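Local coordinates for sensor protein (Bacteroides thetaiotaomicron, PDB 2X7X) that binds fructose through its periplasmic domain, the part described here, and probably passes the signal on as a hybrid two-component sensor histidine kinase, at residues E26-A31 against V37-R42; F7-A12 against K251-A256; N229-V234 against H282-Q287. One frame throughout, in Å; residues are numbered along the deposited sequence.

Contacts 1 and 2 belong to one layered body, while contact 3 lies across the fructose cleft, its centre about 27 Å from that of contact 1 and about 29 Å from that of contact 2. Strands 38-43 and 8-13, neighbours in a parallel sheet, supply the strand side of contacts 1 and 2; the two touch directly, Ser38 N lying 2.7 Å from Phe7 O. Contact 2 is fully buried and purely aliphatic. Contact 1, at an edge strand of this sheet within the chain, is also aliphatic but only partly buried, with Leu28 exposed. In contact 3 helix meets helix: a buried leucine packs on methionine and glutamine, while an exposed histidine nearby binds phosphate beside the second subunit.

Contact 1 (E26-A31 against V37-R42); sequences EILREA and VSVEIR
A chi1 of -179° turns Val39 CG1 away from its own backbone N, onto Ile27, and sets CG2 beside that N, against Ala31. Ile27 replies with its short branch. Its chi1 of -72° lays CG1 beside the backbone N and leaves CG2 pointing at the strand, where it lies 4.0 Å from Val39 CG1, the two side chains crossing at roughly a right angle. The other methyl, Val39 CG2, is 4.0 Å from Ala31 CB. Leu28 starts out along the flank of the helix, yet its CD2 methyl swings back to the strand and comes within 3.9 Å of Val39 CB. That same methyl meets Ile41 end on, at 4.1 Å from its CD1, so one leucine branch bridges two successive inward residues of the strand. At the other end Val37 CG1 packs against Ala31 CB, 4.1 Å away.

The axes of helix 26-31 and strand 38-42 approach to 8.9 Å and run nearly antiparallel, at 167°, as expected where a helix returns the chain to start the next parallel strand. A short loop ending in Val37 makes the turn. These segments are thus the second half of the beta-alpha-beta unit formed by strand 8-13, helix 18-31 and strand 38-43. Ser38 and Glu40 point their side chains away from the helix, and Glu40 packs on helix 48-60 over the other face of the sheet. Glu30 lies at the subunit boundary, where OE1 makes a salt bridge to Lys297 of the second subunit.

No hydrogen bond or charge pair crosses between the segments. The 263 Å² they bury rests on methyl packing and shape, consistent with hydrophobic burial holding the helix to the sheet while its charged residues serve other neighbours.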
ATOM      1  N   GLU A  26       9.470   1.618  14.849  1.00 43.75           N
ATOM      2  CA  GLU A  26       8.093   2.125  14.948  1.00 44.51           C
ATOM      3  C   GLU A  26       7.755   2.577  16.369  1.00 44.98           C
ATOM      4  O   GLU A  26       6.940   3.473  16.560  1.00 44.87           O
ATOM      5  CB  GLU A  26       7.072   1.076  14.482  1.00 44.43           C
ATOM      6  CG  GLU A  26       6.735   1.096  12.996  1.00 44.19           C
ATOM      7  CD  GLU A  26       5.994  -0.154  12.512  1.00 44.78           C
ATOM      8  OE1 GLU A  26       5.534  -0.151  11.355  1.00 45.46           O
ATOM      9  OE2 GLU A  26       5.861  -1.144  13.264  1.00 44.74           O
ATOM     10  N   ILE A  27       8.379   1.935  17.352  1.00 46.01           N
ATOM     11  CA  ILE A  27       8.148   2.244  18.757  1.00 47.18           C
ATOM     12  C   ILE A  27       8.854   3.555  19.098  1.00 48.09           C
ATOM     13  O   ILE A  27       8.210   4.525  19.511  1.00 47.98           O
ATOM     14  CB  ILE A  27       8.621   1.090  19.678  1.00 47.12           C
ATOM     15  CG1 ILE A  27       7.676  -0.107  19.549  1.00 46.54           C
ATOM     16  CG2 ILE A  27       8.715   1.548  21.132  1.00 46.68           C
ATOM     17  CD1 ILE A  27       8.312  -1.431  19.941  1.00 45.61           C
ATOM     18  N   LEU A  28      10.169   3.572  18.891  1.00 49.17           N
ATOM     19  CA  LEU A  28      10.978   4.777  19.040  1.00 50.38           C
ATOM     20  C   LEU A  28      10.372   5.988  18.307  1.00 51.40           C
ATOM     21  O   LEU A  28      10.346   7.093  18.853  1.00 51.72           O
ATOM     22  CB  LEU A  28      12.419   4.525  18.569  1.00 49.93           C
ATOM     23  CG  LEU A  28      13.210   3.391  19.229  1.00 49.47           C
ATOM     24  CD1 LEU A  28      14.463   3.069  18.432  1.00 49.30           C
ATOM     25  CD2 LEU A  28      13.568   3.705  20.676  1.00 49.39           C
ATOM     26  N   ARG A  29       9.872   5.780  17.091  1.00 52.55           N
ATOM     27  CA  ARG A  29       9.287   6.874  16.320  1.00 53.79           C
ATOM     28  C   ARG A  29       8.045   7.427  17.012  1.00 54.60           C
ATOM     29  O   ARG A  29       7.797   8.638  16.990  1.00 55.01           O
ATOM     30  CB  ARG A  29       8.954   6.441  14.891  1.00 53.73           C
ATOM     31  CG  ARG A  29       8.450   7.581  14.011  1.00 54.56           C
ATOM     32  CD  ARG A  29       7.836   7.107  12.694  1.00 54.70           C
ATOM     33  NE  ARG A  29       8.819   6.389  11.893  1.00 54.48           N
ATOM     34  CZ  ARG A  29       8.670   5.139  11.470  1.00 54.52           C
ATOM     35  NH1 ARG A  29       9.638   4.573  10.761  1.00 53.55           N
ATOM     36  NH2 ARG A  29       7.554   4.461  11.743  1.00 53.97           N
ATOM     37  N   GLU A  30       7.267   6.544  17.631  1.00 55.46           N
ATOM     38  CA  GLU A  30       6.076   6.973  18.353  1.00 56.16           C
ATOM     39  C   GLU A  30       6.438   7.606  19.707  1.00 56.88           C
ATOM     40  O   GLU A  30       5.666   8.399  20.249  1.00 56.82           O
ATOM     41  CB  GLU A  30       5.100   5.807  18.532  1.00 55.97           C
ATOM     42  CG  GLU A  30       3.671   6.210  18.882  1.00 55.31           C
ATOM     43  CD  GLU A  30       2.951   6.878  17.734  1.00 55.96           C
ATOM     44  OE1 GLU A  30       3.349   6.669  16.561  1.00 55.95           O
ATOM     45  OE2 GLU A  30       1.984   7.624  18.004  1.00 56.14           O
ATOM     46  N   ALA A  31       7.607   7.256  20.245  1.00 57.75           N
ATOM     47  CA  ALA A  31       8.055   7.791  21.534  1.00 58.91           C
ATOM     48  C   ALA A  31       8.161   9.319  21.497  1.00 59.62           C
ATOM     49  O   ALA A  31       7.695  10.012  22.406  1.00 59.85           O
ATOM     50  CB  ALA A  31       9.391   7.154  21.967  1.00 58.69           C
ATOM     51  N   VAL A  37       9.317  10.448  27.722  1.00 60.60           N
ATOM     52  CA  VAL A  37       9.478   8.974  27.601  1.00 59.80           C
ATOM     53  C   VAL A  37      10.772   8.435  26.975  1.00 59.15           C
ATOM     54  O   VAL A  37      11.107   8.736  25.831  1.00 59.40           O
ATOM     55  CB  VAL A  37       8.259   8.324  26.885  1.00 59.89           C
ATOM     56  CG1 VAL A  37       8.082   8.893  25.485  1.00 60.12           C
ATOM     57  CG2 VAL A  37       8.390   6.799  26.842  1.00 60.01           C
ATOM     58  N   SER A  38      11.475   7.615  27.746  1.00 58.34           N
ATOM     59  CA  SER A  38      12.696   6.968  27.296  1.00 57.46           C
ATOM     60  C   SER A  38      12.422   5.482  27.023  1.00 56.88           C
ATOM     61  O   SER A  38      11.879   4.770  27.878  1.00 56.71           O
ATOM     62  CB  SER A  38      13.795   7.140  28.350  1.00 57.47           C
ATOM     63  OG  SER A  38      14.854   6.217  28.168  1.00 57.16           O
ATOM     64  N   VAL A  39      12.783   5.029  25.825  1.00 55.90           N
ATOM     65  CA  VAL A  39      12.629   3.624  25.459  1.00 54.86           C
ATOM     66  C   VAL A  39      13.989   2.967  25.274  1.00 54.30           C
ATOM     67  O   VAL A  39      14.831   3.437  24.503  1.00 54.32           O
ATOM     68  CB  VAL A  39      11.781   3.432  24.177  1.00 54.86           C
ATOM     69  CG1 VAL A  39      11.633   1.957  23.863  1.00 54.84           C
ATOM     70  CG2 VAL A  39      10.412   4.079  24.326  1.00 54.49           C
ATOM     71  N   GLU A  40      14.185   1.875  25.997  1.00 53.33           N
ATOM     72  CA  GLU A  40      15.389   1.081  25.912  1.00 52.52           C
ATOM     73  C   GLU A  40      15.015  -0.292  25.350  1.00 51.62           C
ATOM     74  O   GLU A  40      13.976  -0.850  25.713  1.00 51.29           O
ATOM     75  CB  GLU A  40      15.967   0.945  27.308  1.00 52.93           C
ATOM     76  CG  GLU A  40      17.334   0.318  27.391  1.00 54.19           C
ATOM     77  CD  GLU A  40      17.855   0.304  28.811  1.00 56.32           C
ATOM     78  OE1 GLU A  40      17.210   0.927  29.701  1.00 55.63           O
ATOM     79  OE2 GLU A  40      18.910  -0.333  29.032  1.00 56.86           O
ATOM     80  N   ILE A  41      15.851  -0.829  24.459  1.00 50.48           N
ATOM     81  CA  ILE A  41      15.524  -2.065  23.731  1.00 49.13           C
ATOM     82  C   ILE A  41      16.706  -3.016  23.691  1.00 48.17           C
ATOM     83  O   ILE A  41      17.814  -2.605  23.353  1.00 48.12           O
ATOM     84  CB  ILE A  41      15.060  -1.778  22.274  1.00 49.08           C
ATOM     85  CG1 ILE A  41      13.845  -0.849  22.260  1.00 48.71           C
ATOM     86  CG2 ILE A  41      14.735  -3.076  21.550  1.00 49.23           C
ATOM     87  CD1 ILE A  41      13.435  -0.394  20.886  1.00 48.43           C
ATOM     88  N   ARG A  42      16.452  -4.284  24.020  1.00 47.02           N
ATOM     89  CA  ARG A  42      17.482  -5.340  24.018  1.00 46.01           C
ATOM     90  C   ARG A  42      17.005  -6.592  23.277  1.00 44.69           C
ATOM     91  O   ARG A  42      15.830  -6.967  23.366  1.00 45.01           O
ATOM     92  CB  ARG A  42      17.860  -5.729  25.454  1.00 46.25           C
ATOM     93  CG  ARG A  42      18.381  -4.574  26.309  1.00 47.92           C
ATOM     94  CD  ARG A  42      18.406  -4.913  27.800  1.00 50.97           C
ATOM     95  NE  ARG A  42      19.413  -5.920  28.149  1.00 53.14           N
ATOM     96  CZ  ARG A  42      20.704  -5.663  28.355  1.00 54.24           C
ATOM     97  NH1 ARG A  42      21.171  -4.418  28.243  1.00 54.17           N
ATOM     98  NH2 ARG A  42      21.532  -6.656  28.670  1.00 53.97           N
TER

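Contact 2 (F7-A12 against K251-A256); sequences FRIGVA and KVLQLA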
ATOM      1  N   PHE A   7       9.054   9.075  32.040  1.00 58.84           N
ATOM      2  CA  PHE A   7       8.659   7.659  31.901  1.00 57.45           C
ATOM      3  C   PHE A   7       9.728   6.818  31.175  1.00 56.30           C
ATOM      4  O   PHE A   7      10.199   7.199  30.103  1.00 56.28           O
ATOM      5  CB  PHE A   7       7.317   7.541  31.177  1.00 57.65           C
ATOM      6  CG  PHE A   7       6.113   7.667  32.080  1.00 58.32           C
ATOM      7  CD1 PHE A   7       5.988   6.875  33.224  1.00 59.24           C
ATOM      8  CD2 PHE A   7       5.085   8.561  31.769  1.00 59.04           C
ATOM      9  CE1 PHE A   7       4.858   6.988  34.064  1.00 59.81           C
ATOM     10  CE2 PHE A   7       3.949   8.686  32.596  1.00 59.31           C
ATOM     11  CZ  PHE A   7       3.835   7.894  33.746  1.00 59.43           C
ATOM     12  N   ARG A   8      10.121   5.690  31.761  1.00 54.71           N
ATOM     13  CA  ARG A   8      11.080   4.785  31.110  1.00 53.33           C
ATOM     14  C   ARG A   8      10.447   3.427  30.806  1.00 52.28           C
ATOM     15  O   ARG A   8       9.790   2.830  31.666  1.00 51.99           O
ATOM     16  CB  ARG A   8      12.364   4.615  31.937  1.00 53.30           C
ATOM     17  N   ILE A   9      10.653   2.955  29.574  1.00 50.94           N
ATOM     18  CA  ILE A   9      10.096   1.678  29.098  1.00 49.59           C
ATOM     19  C   ILE A   9      11.191   0.698  28.656  1.00 48.32           C
ATOM     20  O   ILE A   9      12.174   1.089  28.026  1.00 48.43           O
ATOM     21  CB  ILE A   9       9.068   1.897  27.956  1.00 49.69           C
ATOM     22  CG1 ILE A   9       7.785   2.520  28.512  1.00 49.59           C
ATOM     23  CG2 ILE A   9       8.723   0.582  27.269  1.00 50.75           C
ATOM     24  CD1 ILE A   9       6.809   3.015  27.454  1.00 49.10           C
ATOM     25  N   GLY A  10      11.015  -0.570  29.006  1.00 46.83           N
ATOM     26  CA  GLY A  10      11.946  -1.617  28.608  1.00 45.24           C
ATOM     27  C   GLY A  10      11.315  -2.578  27.615  1.00 44.30           C
ATOM     28  O   GLY A  10      10.197  -3.051  27.827  1.00 43.98           O
ATOM     29  N   VAL A  11      12.032  -2.858  26.525  1.00 43.25           N
ATOM     30  CA  VAL A  11      11.564  -3.799  25.508  1.00 42.04           C
ATOM     31  C   VAL A  11      12.475  -5.016  25.476  1.00 41.28           C
ATOM     32  O   VAL A  11      13.640  -4.939  25.069  1.00 41.13           O
ATOM     33  CB  VAL A  11      11.448  -3.158  24.103  1.00 42.24           C
ATOM     34  CG1 VAL A  11      11.010  -4.190  23.056  1.00 42.40           C
ATOM     35  CG2 VAL A  11      10.455  -1.992  24.119  1.00 42.36           C
ATOM     36  N   ALA A  12      11.936  -6.137  25.935  1.00 40.26           N
ATOM     37  CA  ALA A  12      12.658  -7.396  25.894  1.00 39.48           C
ATOM     38  C   ALA A  12      12.216  -8.140  24.642  1.00 38.89           C
ATOM     39  O   ALA A  12      11.059  -8.577  24.527  1.00 39.03           O
ATOM     40  CB  ALA A  12      12.392  -8.211  27.147  1.00 39.29           C
ATOM     41  N   LYS A 251       1.087   1.223  17.687  1.00 44.82           N
ATOM     42  CA  LYS A 251      -0.050   0.798  18.501  1.00 45.78           C
ATOM     43  C   LYS A 251       0.416   0.133  19.795  1.00 46.08           C
ATOM     44  O   LYS A 251      -0.334   0.080  20.771  1.00 46.15           O
ATOM     45  CB  LYS A 251      -0.986  -0.126  17.715  1.00 45.95           C
ATOM     46  CG  LYS A 251      -1.933   0.591  16.735  1.00 47.70           C
ATOM     47  CD  LYS A 251      -2.994  -0.383  16.206  1.00 50.05           C
ATOM     48  CE  LYS A 251      -3.650   0.107  14.912  1.00 51.32           C
ATOM     49  NZ  LYS A 251      -4.654   1.167  15.175  1.00 52.10           N
ATOM     50  N   VAL A 252       1.650  -0.370  19.789  1.00 46.46           N
ATOM     51  CA  VAL A 252       2.263  -0.961  20.973  1.00 46.86           C
ATOM     52  C   VAL A 252       2.559   0.134  21.980  1.00 47.26           C
ATOM     53  O   VAL A 252       2.215   0.002  23.148  1.00 47.26           O
ATOM     54  CB  VAL A 252       3.561  -1.736  20.634  1.00 46.88           C
ATOM     55  CG1 VAL A 252       4.350  -2.078  21.890  1.00 46.86           C
ATOM     56  CG2 VAL A 252       3.237  -2.998  19.876  1.00 47.11           C
ATOM     57  N   LEU A 253       3.182   1.218  21.525  1.00 47.94           N
ATOM     58  CA  LEU A 253       3.476   2.335  22.409  1.00 48.56           C
ATOM     59  C   LEU A 253       2.228   3.057  22.923  1.00 49.02           C
ATOM     60  O   LEU A 253       2.184   3.448  24.091  1.00 49.13           O
ATOM     61  CB  LEU A 253       4.433   3.330  21.767  1.00 48.61           C
ATOM     62  CG  LEU A 253       5.084   4.236  22.827  1.00 48.92           C
ATOM     63  CD1 LEU A 253       6.008   3.443  23.760  1.00 47.91           C
ATOM     64  CD2 LEU A 253       5.838   5.366  22.190  1.00 47.90           C
ATOM     65  N   GLN A 254       1.226   3.231  22.064  1.00 49.40           N
ATOM     66  CA  GLN A 254      -0.026   3.848  22.481  1.00 50.27           C
ATOM     67  C   GLN A 254      -0.654   3.083  23.628  1.00 50.55           C
ATOM     68  O   GLN A 254      -1.289   3.671  24.506  1.00 50.85           O
ATOM     69  CB  GLN A 254      -1.013   3.935  21.323  1.00 50.51           C
ATOM     70  CG  GLN A 254      -1.181   5.334  20.758  1.00 51.97           C
ATOM     71  CD  GLN A 254      -0.968   5.370  19.255  1.00 53.77           C
ATOM     72  OE1 GLN A 254       0.098   5.781  18.787  1.00 54.59           O
ATOM     73  NE2 GLN A 254      -1.964   4.916  18.491  1.00 52.97           N
ATOM     74  N   LEU A 255      -0.470   1.769  23.610  1.00 50.75           N
ATOM     75  CA  LEU A 255      -0.964   0.903  24.664  1.00 50.90           C
ATOM     76  C   LEU A 255      -0.174   1.168  25.942  1.00 51.22           C
ATOM     77  O   LEU A 255      -0.764   1.370  27.001  1.00 51.43           O
ATOM     78  CB  LEU A 255      -0.846  -0.562  24.235  1.00 50.75           C
ATOM     79  CG  LEU A 255      -1.381  -1.694  25.113  1.00 50.49           C
ATOM     80  CD1 LEU A 255      -2.879  -1.554  25.387  1.00 49.37           C
ATOM     81  CD2 LEU A 255      -1.077  -3.030  24.440  1.00 49.89           C
ATOM     82  N   ALA A 256       1.153   1.181  25.832  1.00 51.31           N
ATOM     83  CA  ALA A 256       2.022   1.519  26.952  1.00 51.74           C
ATOM     84  C   ALA A 256       1.594   2.846  27.593  1.00 52.20           C
ATOM     85  O   ALA A 256       1.369   2.910  28.806  1.00 52.53           O
ATOM     86  CB  ALA A 256       3.482   1.573  26.506  1.00 51.27           C
TER
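Ile9 reaches out from the sheet and sets a single methyl, CD1, against two residues one helical turn apart, Leu253 and Ala256. The sheetward face of the helix offers them differently. Ala256 directs its CB at the strand and ends 3.7 Å from Ile9 CD1. Leu253 leaves the helix to one flank, but with chi1 near trans (-162°) and chi2 of 66° its CD1 branch turns in to 3.8 Å from the same isoleucine methyl. The leucine and isoleucine side chains cross at a slant, touching through their CD1 methyls. Leu253 CD1 and Ala256 CB are themselves 4.2 Å apart, which makes a compact triangle of three methyl groups with the isoleucine tip at one corner.

The reach of Ile9 matters because the backbones keep their distance: the CA atoms of Ile9 and Ala256 are 8.4 Å apart. An extended chi2 (169°) carries CD1 across this space. The 87 Å² buried is modest, about half of it on Ile9, and all three touching residues are buried. Other side chains continue the layer. Ile67 of strand 65-68 touches both Ile9 and Val252, and Leu253 also packs on Ala31 of helix 18-31.

Strand 8-13 and helix 249-260 stand far apart in sequence, yet they join within one layered alpha/beta subdomain. A late helix returning to pack on the first subdomain's parallel sheet, after the chain has built most of the second, is characteristic of the two-lobed periplasmic binding protein fold.

Contact 3 (N229-V234 against H282-Q287); sequences NGLELV and HVMQLQ. With PO4 (phosphate ion), chain H.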
ATOM      1  N   ASN A 229      13.183  -8.906   1.608  1.00 32.44           N
ATOM      2  CA  ASN A 229      12.009  -9.354   2.365  1.00 31.05           C
ATOM      3  C   ASN A 229      10.890 -10.019   1.542  1.00 30.73           C
ATOM      4  O   ASN A 229      11.034 -10.254   0.329  1.00 30.70           O
ATOM      5  CB  ASN A 229      11.475  -8.196   3.214  1.00 31.02           C
ATOM      6  CG  ASN A 229      12.490  -7.714   4.260  1.00 30.01           C
ATOM      7  OD1 ASN A 229      13.214  -8.507   4.868  1.00 28.83           O
ATOM      8  ND2 ASN A 229      12.541  -6.414   4.466  1.00 27.44           N
ATOM      9  N   GLY A 230       9.776 -10.321   2.211  1.00 30.12           N
ATOM     10  CA  GLY A 230       8.678 -11.101   1.625  1.00 29.09           C
ATOM     11  C   GLY A 230       8.008 -10.524   0.399  1.00 28.49           C
ATOM     12  O   GLY A 230       7.844 -11.207  -0.613  1.00 27.99           O
ATOM     13  N   LEU A 231       7.612  -9.261   0.494  1.00 28.83           N
ATOM     14  CA  LEU A 231       6.985  -8.557  -0.625  1.00 28.97           C
ATOM     15  C   LEU A 231       7.824  -8.715  -1.892  1.00 28.90           C
ATOM     16  O   LEU A 231       7.319  -9.121  -2.943  1.00 28.77           O
ATOM     17  CB  LEU A 231       6.790  -7.086  -0.276  1.00 28.60           C
ATOM     18  CG  LEU A 231       6.086  -6.188  -1.296  1.00 29.80           C
ATOM     19  CD1 LEU A 231       4.728  -6.757  -1.751  1.00 29.44           C
ATOM     20  CD2 LEU A 231       5.920  -4.777  -0.725  1.00 30.32           C
ATOM     21  N   GLU A 232       9.114  -8.424  -1.761  1.00 29.26           N
ATOM     22  CA  GLU A 232      10.076  -8.526  -2.856  1.00 29.88           C
ATOM     23  C   GLU A 232      10.162  -9.946  -3.420  1.00 28.87           C
ATOM     24  O   GLU A 232      10.270 -10.131  -4.633  1.00 28.85           O
ATOM     25  CB  GLU A 232      11.452  -8.004  -2.397  1.00 30.41           C
ATOM     26  CG  GLU A 232      12.623  -8.301  -3.333  1.00 34.87           C
ATOM     27  CD  GLU A 232      13.838  -7.382  -3.090  1.00 40.08           C
ATOM     28  OE1 GLU A 232      14.955  -7.895  -2.805  1.00 40.25           O
ATOM     29  OE2 GLU A 232      13.667  -6.143  -3.192  1.00 42.95           O
ATOM     30  N   LEU A 233      10.096 -10.940  -2.534  1.00 28.15           N
ATOM     31  CA  LEU A 233      10.084 -12.350  -2.937  1.00 27.03           C
ATOM     32  C   LEU A 233       8.837 -12.765  -3.736  1.00 26.71           C
ATOM     33  O   LEU A 233       8.897 -13.687  -4.566  1.00 26.45           O
ATOM     34  CB  LEU A 233      10.260 -13.259  -1.722  1.00 26.57           C
ATOM     35  CG  LEU A 233      11.619 -13.228  -1.018  1.00 26.31           C
ATOM     36  CD1 LEU A 233      11.603 -14.150   0.214  1.00 25.46           C
ATOM     37  CD2 LEU A 233      12.785 -13.571  -1.958  1.00 23.72           C
ATOM     38  N   VAL A 234       7.715 -12.096  -3.482  1.00 26.11           N
ATOM     39  CA  VAL A 234       6.507 -12.333  -4.251  1.00 25.97           C
ATOM     40  C   VAL A 234       6.649 -11.674  -5.608  1.00 26.66           C
ATOM     41  O   VAL A 234       6.361 -12.292  -6.648  1.00 26.69           O
ATOM     42  CB  VAL A 234       5.258 -11.781  -3.555  1.00 25.70           C
ATOM     43  CG1 VAL A 234       4.047 -11.991  -4.421  1.00 24.83           C
ATOM     44  CG2 VAL A 234       5.063 -12.453  -2.233  1.00 25.32           C
ATOM     45  N   HIS A 282       2.038  -5.678  -6.479  1.00 30.90           N
ATOM     46  CA  HIS A 282       2.365  -4.404  -7.114  1.00 32.00           C
ATOM     47  C   HIS A 282       1.755  -3.179  -6.407  1.00 32.44           C
ATOM     48  O   HIS A 282       2.492  -2.244  -6.072  1.00 32.24           O
ATOM     49  CB  HIS A 282       2.007  -4.438  -8.605  1.00 32.12           C
ATOM     50  CG  HIS A 282       2.519  -3.270  -9.388  1.00 33.59           C
ATOM     51  ND1 HIS A 282       1.865  -2.777 -10.498  1.00 35.11           N
ATOM     52  CD2 HIS A 282       3.616  -2.491  -9.222  1.00 35.24           C
ATOM     53  CE1 HIS A 282       2.536  -1.750 -10.986  1.00 35.80           C
ATOM     54  NE2 HIS A 282       3.601  -1.551 -10.227  1.00 37.18           N
ATOM     55  N   VAL A 283       0.439  -3.171  -6.171  1.00 32.94           N
ATOM     56  CA  VAL A 283      -0.155  -2.015  -5.491  1.00 34.27           C
ATOM     57  C   VAL A 283       0.371  -1.878  -4.076  1.00 35.07           C
ATOM     58  O   VAL A 283       0.528  -0.771  -3.590  1.00 35.32           O
ATOM     59  CB  VAL A 283      -1.715  -1.968  -5.479  1.00 34.32           C
ATOM     60  CG1 VAL A 283      -2.278  -2.087  -6.885  1.00 34.34           C
ATOM     61  CG2 VAL A 283      -2.305  -3.012  -4.551  1.00 34.73           C
ATOM     62  N   MET A 284       0.666  -3.002  -3.428  1.00 36.31           N
ATOM     63  CA  MET A 284       1.236  -2.959  -2.093  1.00 37.41           C
ATOM     64  C   MET A 284       2.600  -2.301  -2.119  1.00 37.66           C
ATOM     65  O   MET A 284       2.915  -1.526  -1.231  1.00 37.92           O
ATOM     66  CB  MET A 284       1.310  -4.341  -1.427  1.00 37.54           C
ATOM     67  CG  MET A 284       1.496  -4.217   0.083  1.00 39.35           C
ATOM     68  SD  MET A 284       1.771  -5.722   1.033  1.00 43.76           S
ATOM     69  CE  MET A 284       2.406  -5.069   2.572  1.00 41.20           C
ATOM     70  N   GLN A 285       3.399  -2.592  -3.138  1.00 38.39           N
ATOM     71  CA  GLN A 285       4.738  -2.014  -3.219  1.00 39.27           C
ATOM     72  C   GLN A 285       4.688  -0.498  -3.453  1.00 39.43           C
ATOM     73  O   GLN A 285       5.410   0.261  -2.817  1.00 39.66           O
ATOM     74  CB  GLN A 285       5.560  -2.692  -4.307  1.00 39.43           C
ATOM     75  CG  GLN A 285       6.896  -2.014  -4.564  1.00 41.17           C
ATOM     76  CD  GLN A 285       7.390  -2.245  -5.975  1.00 44.56           C
ATOM     77  OE1 GLN A 285       8.367  -2.965  -6.188  1.00 45.18           O
ATOM     78  NE2 GLN A 285       6.707  -1.645  -6.954  1.00 45.03           N
ATOM     79  N   LEU A 286       3.831  -0.058  -4.365  1.00 39.63           N
ATOM     80  CA  LEU A 286       3.656   1.363  -4.600  1.00 39.63           C
ATOM     81  C   LEU A 286       3.341   2.081  -3.299  1.00 39.98           C
ATOM     82  O   LEU A 286       3.911   3.136  -3.014  1.00 40.00           O
ATOM     83  CB  LEU A 286       2.540   1.605  -5.615  1.00 39.43           C
ATOM     84  CG  LEU A 286       2.913   1.322  -7.070  1.00 38.85           C
ATOM     85  CD1 LEU A 286       1.683   1.467  -7.952  1.00 37.94           C
ATOM     86  CD2 LEU A 286       4.035   2.239  -7.539  1.00 37.34           C
ATOM     87  N   GLN A 287       2.448   1.492  -2.507  1.00 40.41           N
ATOM     88  CA  GLN A 287       2.014   2.099  -1.256  1.00 40.88           C
ATOM     89  C   GLN A 287       3.101   2.097  -0.184  1.00 41.31           C
ATOM     90  O   GLN A 287       3.309   3.116   0.481  1.00 41.73           O
ATOM     91  CB  GLN A 287       0.731   1.456  -0.731  1.00 40.59           C
ATOM     92  CG  GLN A 287      -0.502   1.602  -1.632  1.00 41.19           C
ATOM     93  CD  GLN A 287      -0.745   3.026  -2.136  1.00 42.43           C
ATOM     94  OE1 GLN A 287      -0.837   3.970  -1.356  1.00 43.29           O
ATOM     95  NE2 GLN A 287      -0.869   3.176  -3.453  1.00 43.12           N
TER
HETATM   96  P   PO4 H1332      -0.783  -3.842 -12.955  1.00 71.21           P
HETATM   97  O1  PO4 H1332      -2.069  -3.173 -13.387  1.00 70.78           O
HETATM   98  O2  PO4 H1332      -0.562  -5.106 -13.751  1.00 71.10           O
HETATM   99  O3  PO4 H1332       0.372  -2.901 -13.202  1.00 72.58           O
HETATM  100  O4  PO4 H1332      -0.817  -4.183 -11.485  1.00 71.02           O
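His282 ND1 donates to two oxygens of one phosphate ion, which probably came from the crystallisation liquor. The bond to O4 is 3.2 Å long and nearly straight, with an N-H...O angle of 171°. O3 is about as near at 3.1 Å, but the angle there falls to 123°, so this second bond is weak. O3 lies at the ring edge, close to the imidazole plane, while Leu286 CD1 sits 4.2 Å above one ring face, toward its rim. The anion also accepts a hydrogen bond from Val275 N of the second subunit, and so bridges the two chains.

The packing between the segments is carried instead by Leu231, which divides its two methyls between neighbouring residues of the long helix. Its CG stands opposite the backbone N (chi1 -177°), which thrusts the fork forward. CD1 lies 4.2 Å from Met284 SD, the two side chains meeting at an angle. CD2 goes to the helix backbone, 3.9 Å from Gln285 CA and 4.2 Å from Gln285 CB. The leucine therefore rests partly on main chain, with the CA atoms of Leu231 and Gln285 only 7.4 Å apart. It provides more than half of the 137 Å² buried, and no hydrogen bond links the two segments.

The contact belongs to the second lobe of the periplasmic binding protein fold, the one built on the mixed sheet. Strands extend the apolar patch. Val276 of strand 275-277 touches both Leu231 and Met284, and Ile244 of strand 241-244 touches Met284. Short helix 230-235 is thus pressed against the beginning of C-terminal helix 281-304, beside the antiparallel edge of the mixed sheet, while Met284 also packs on Gln287 of the second subunit.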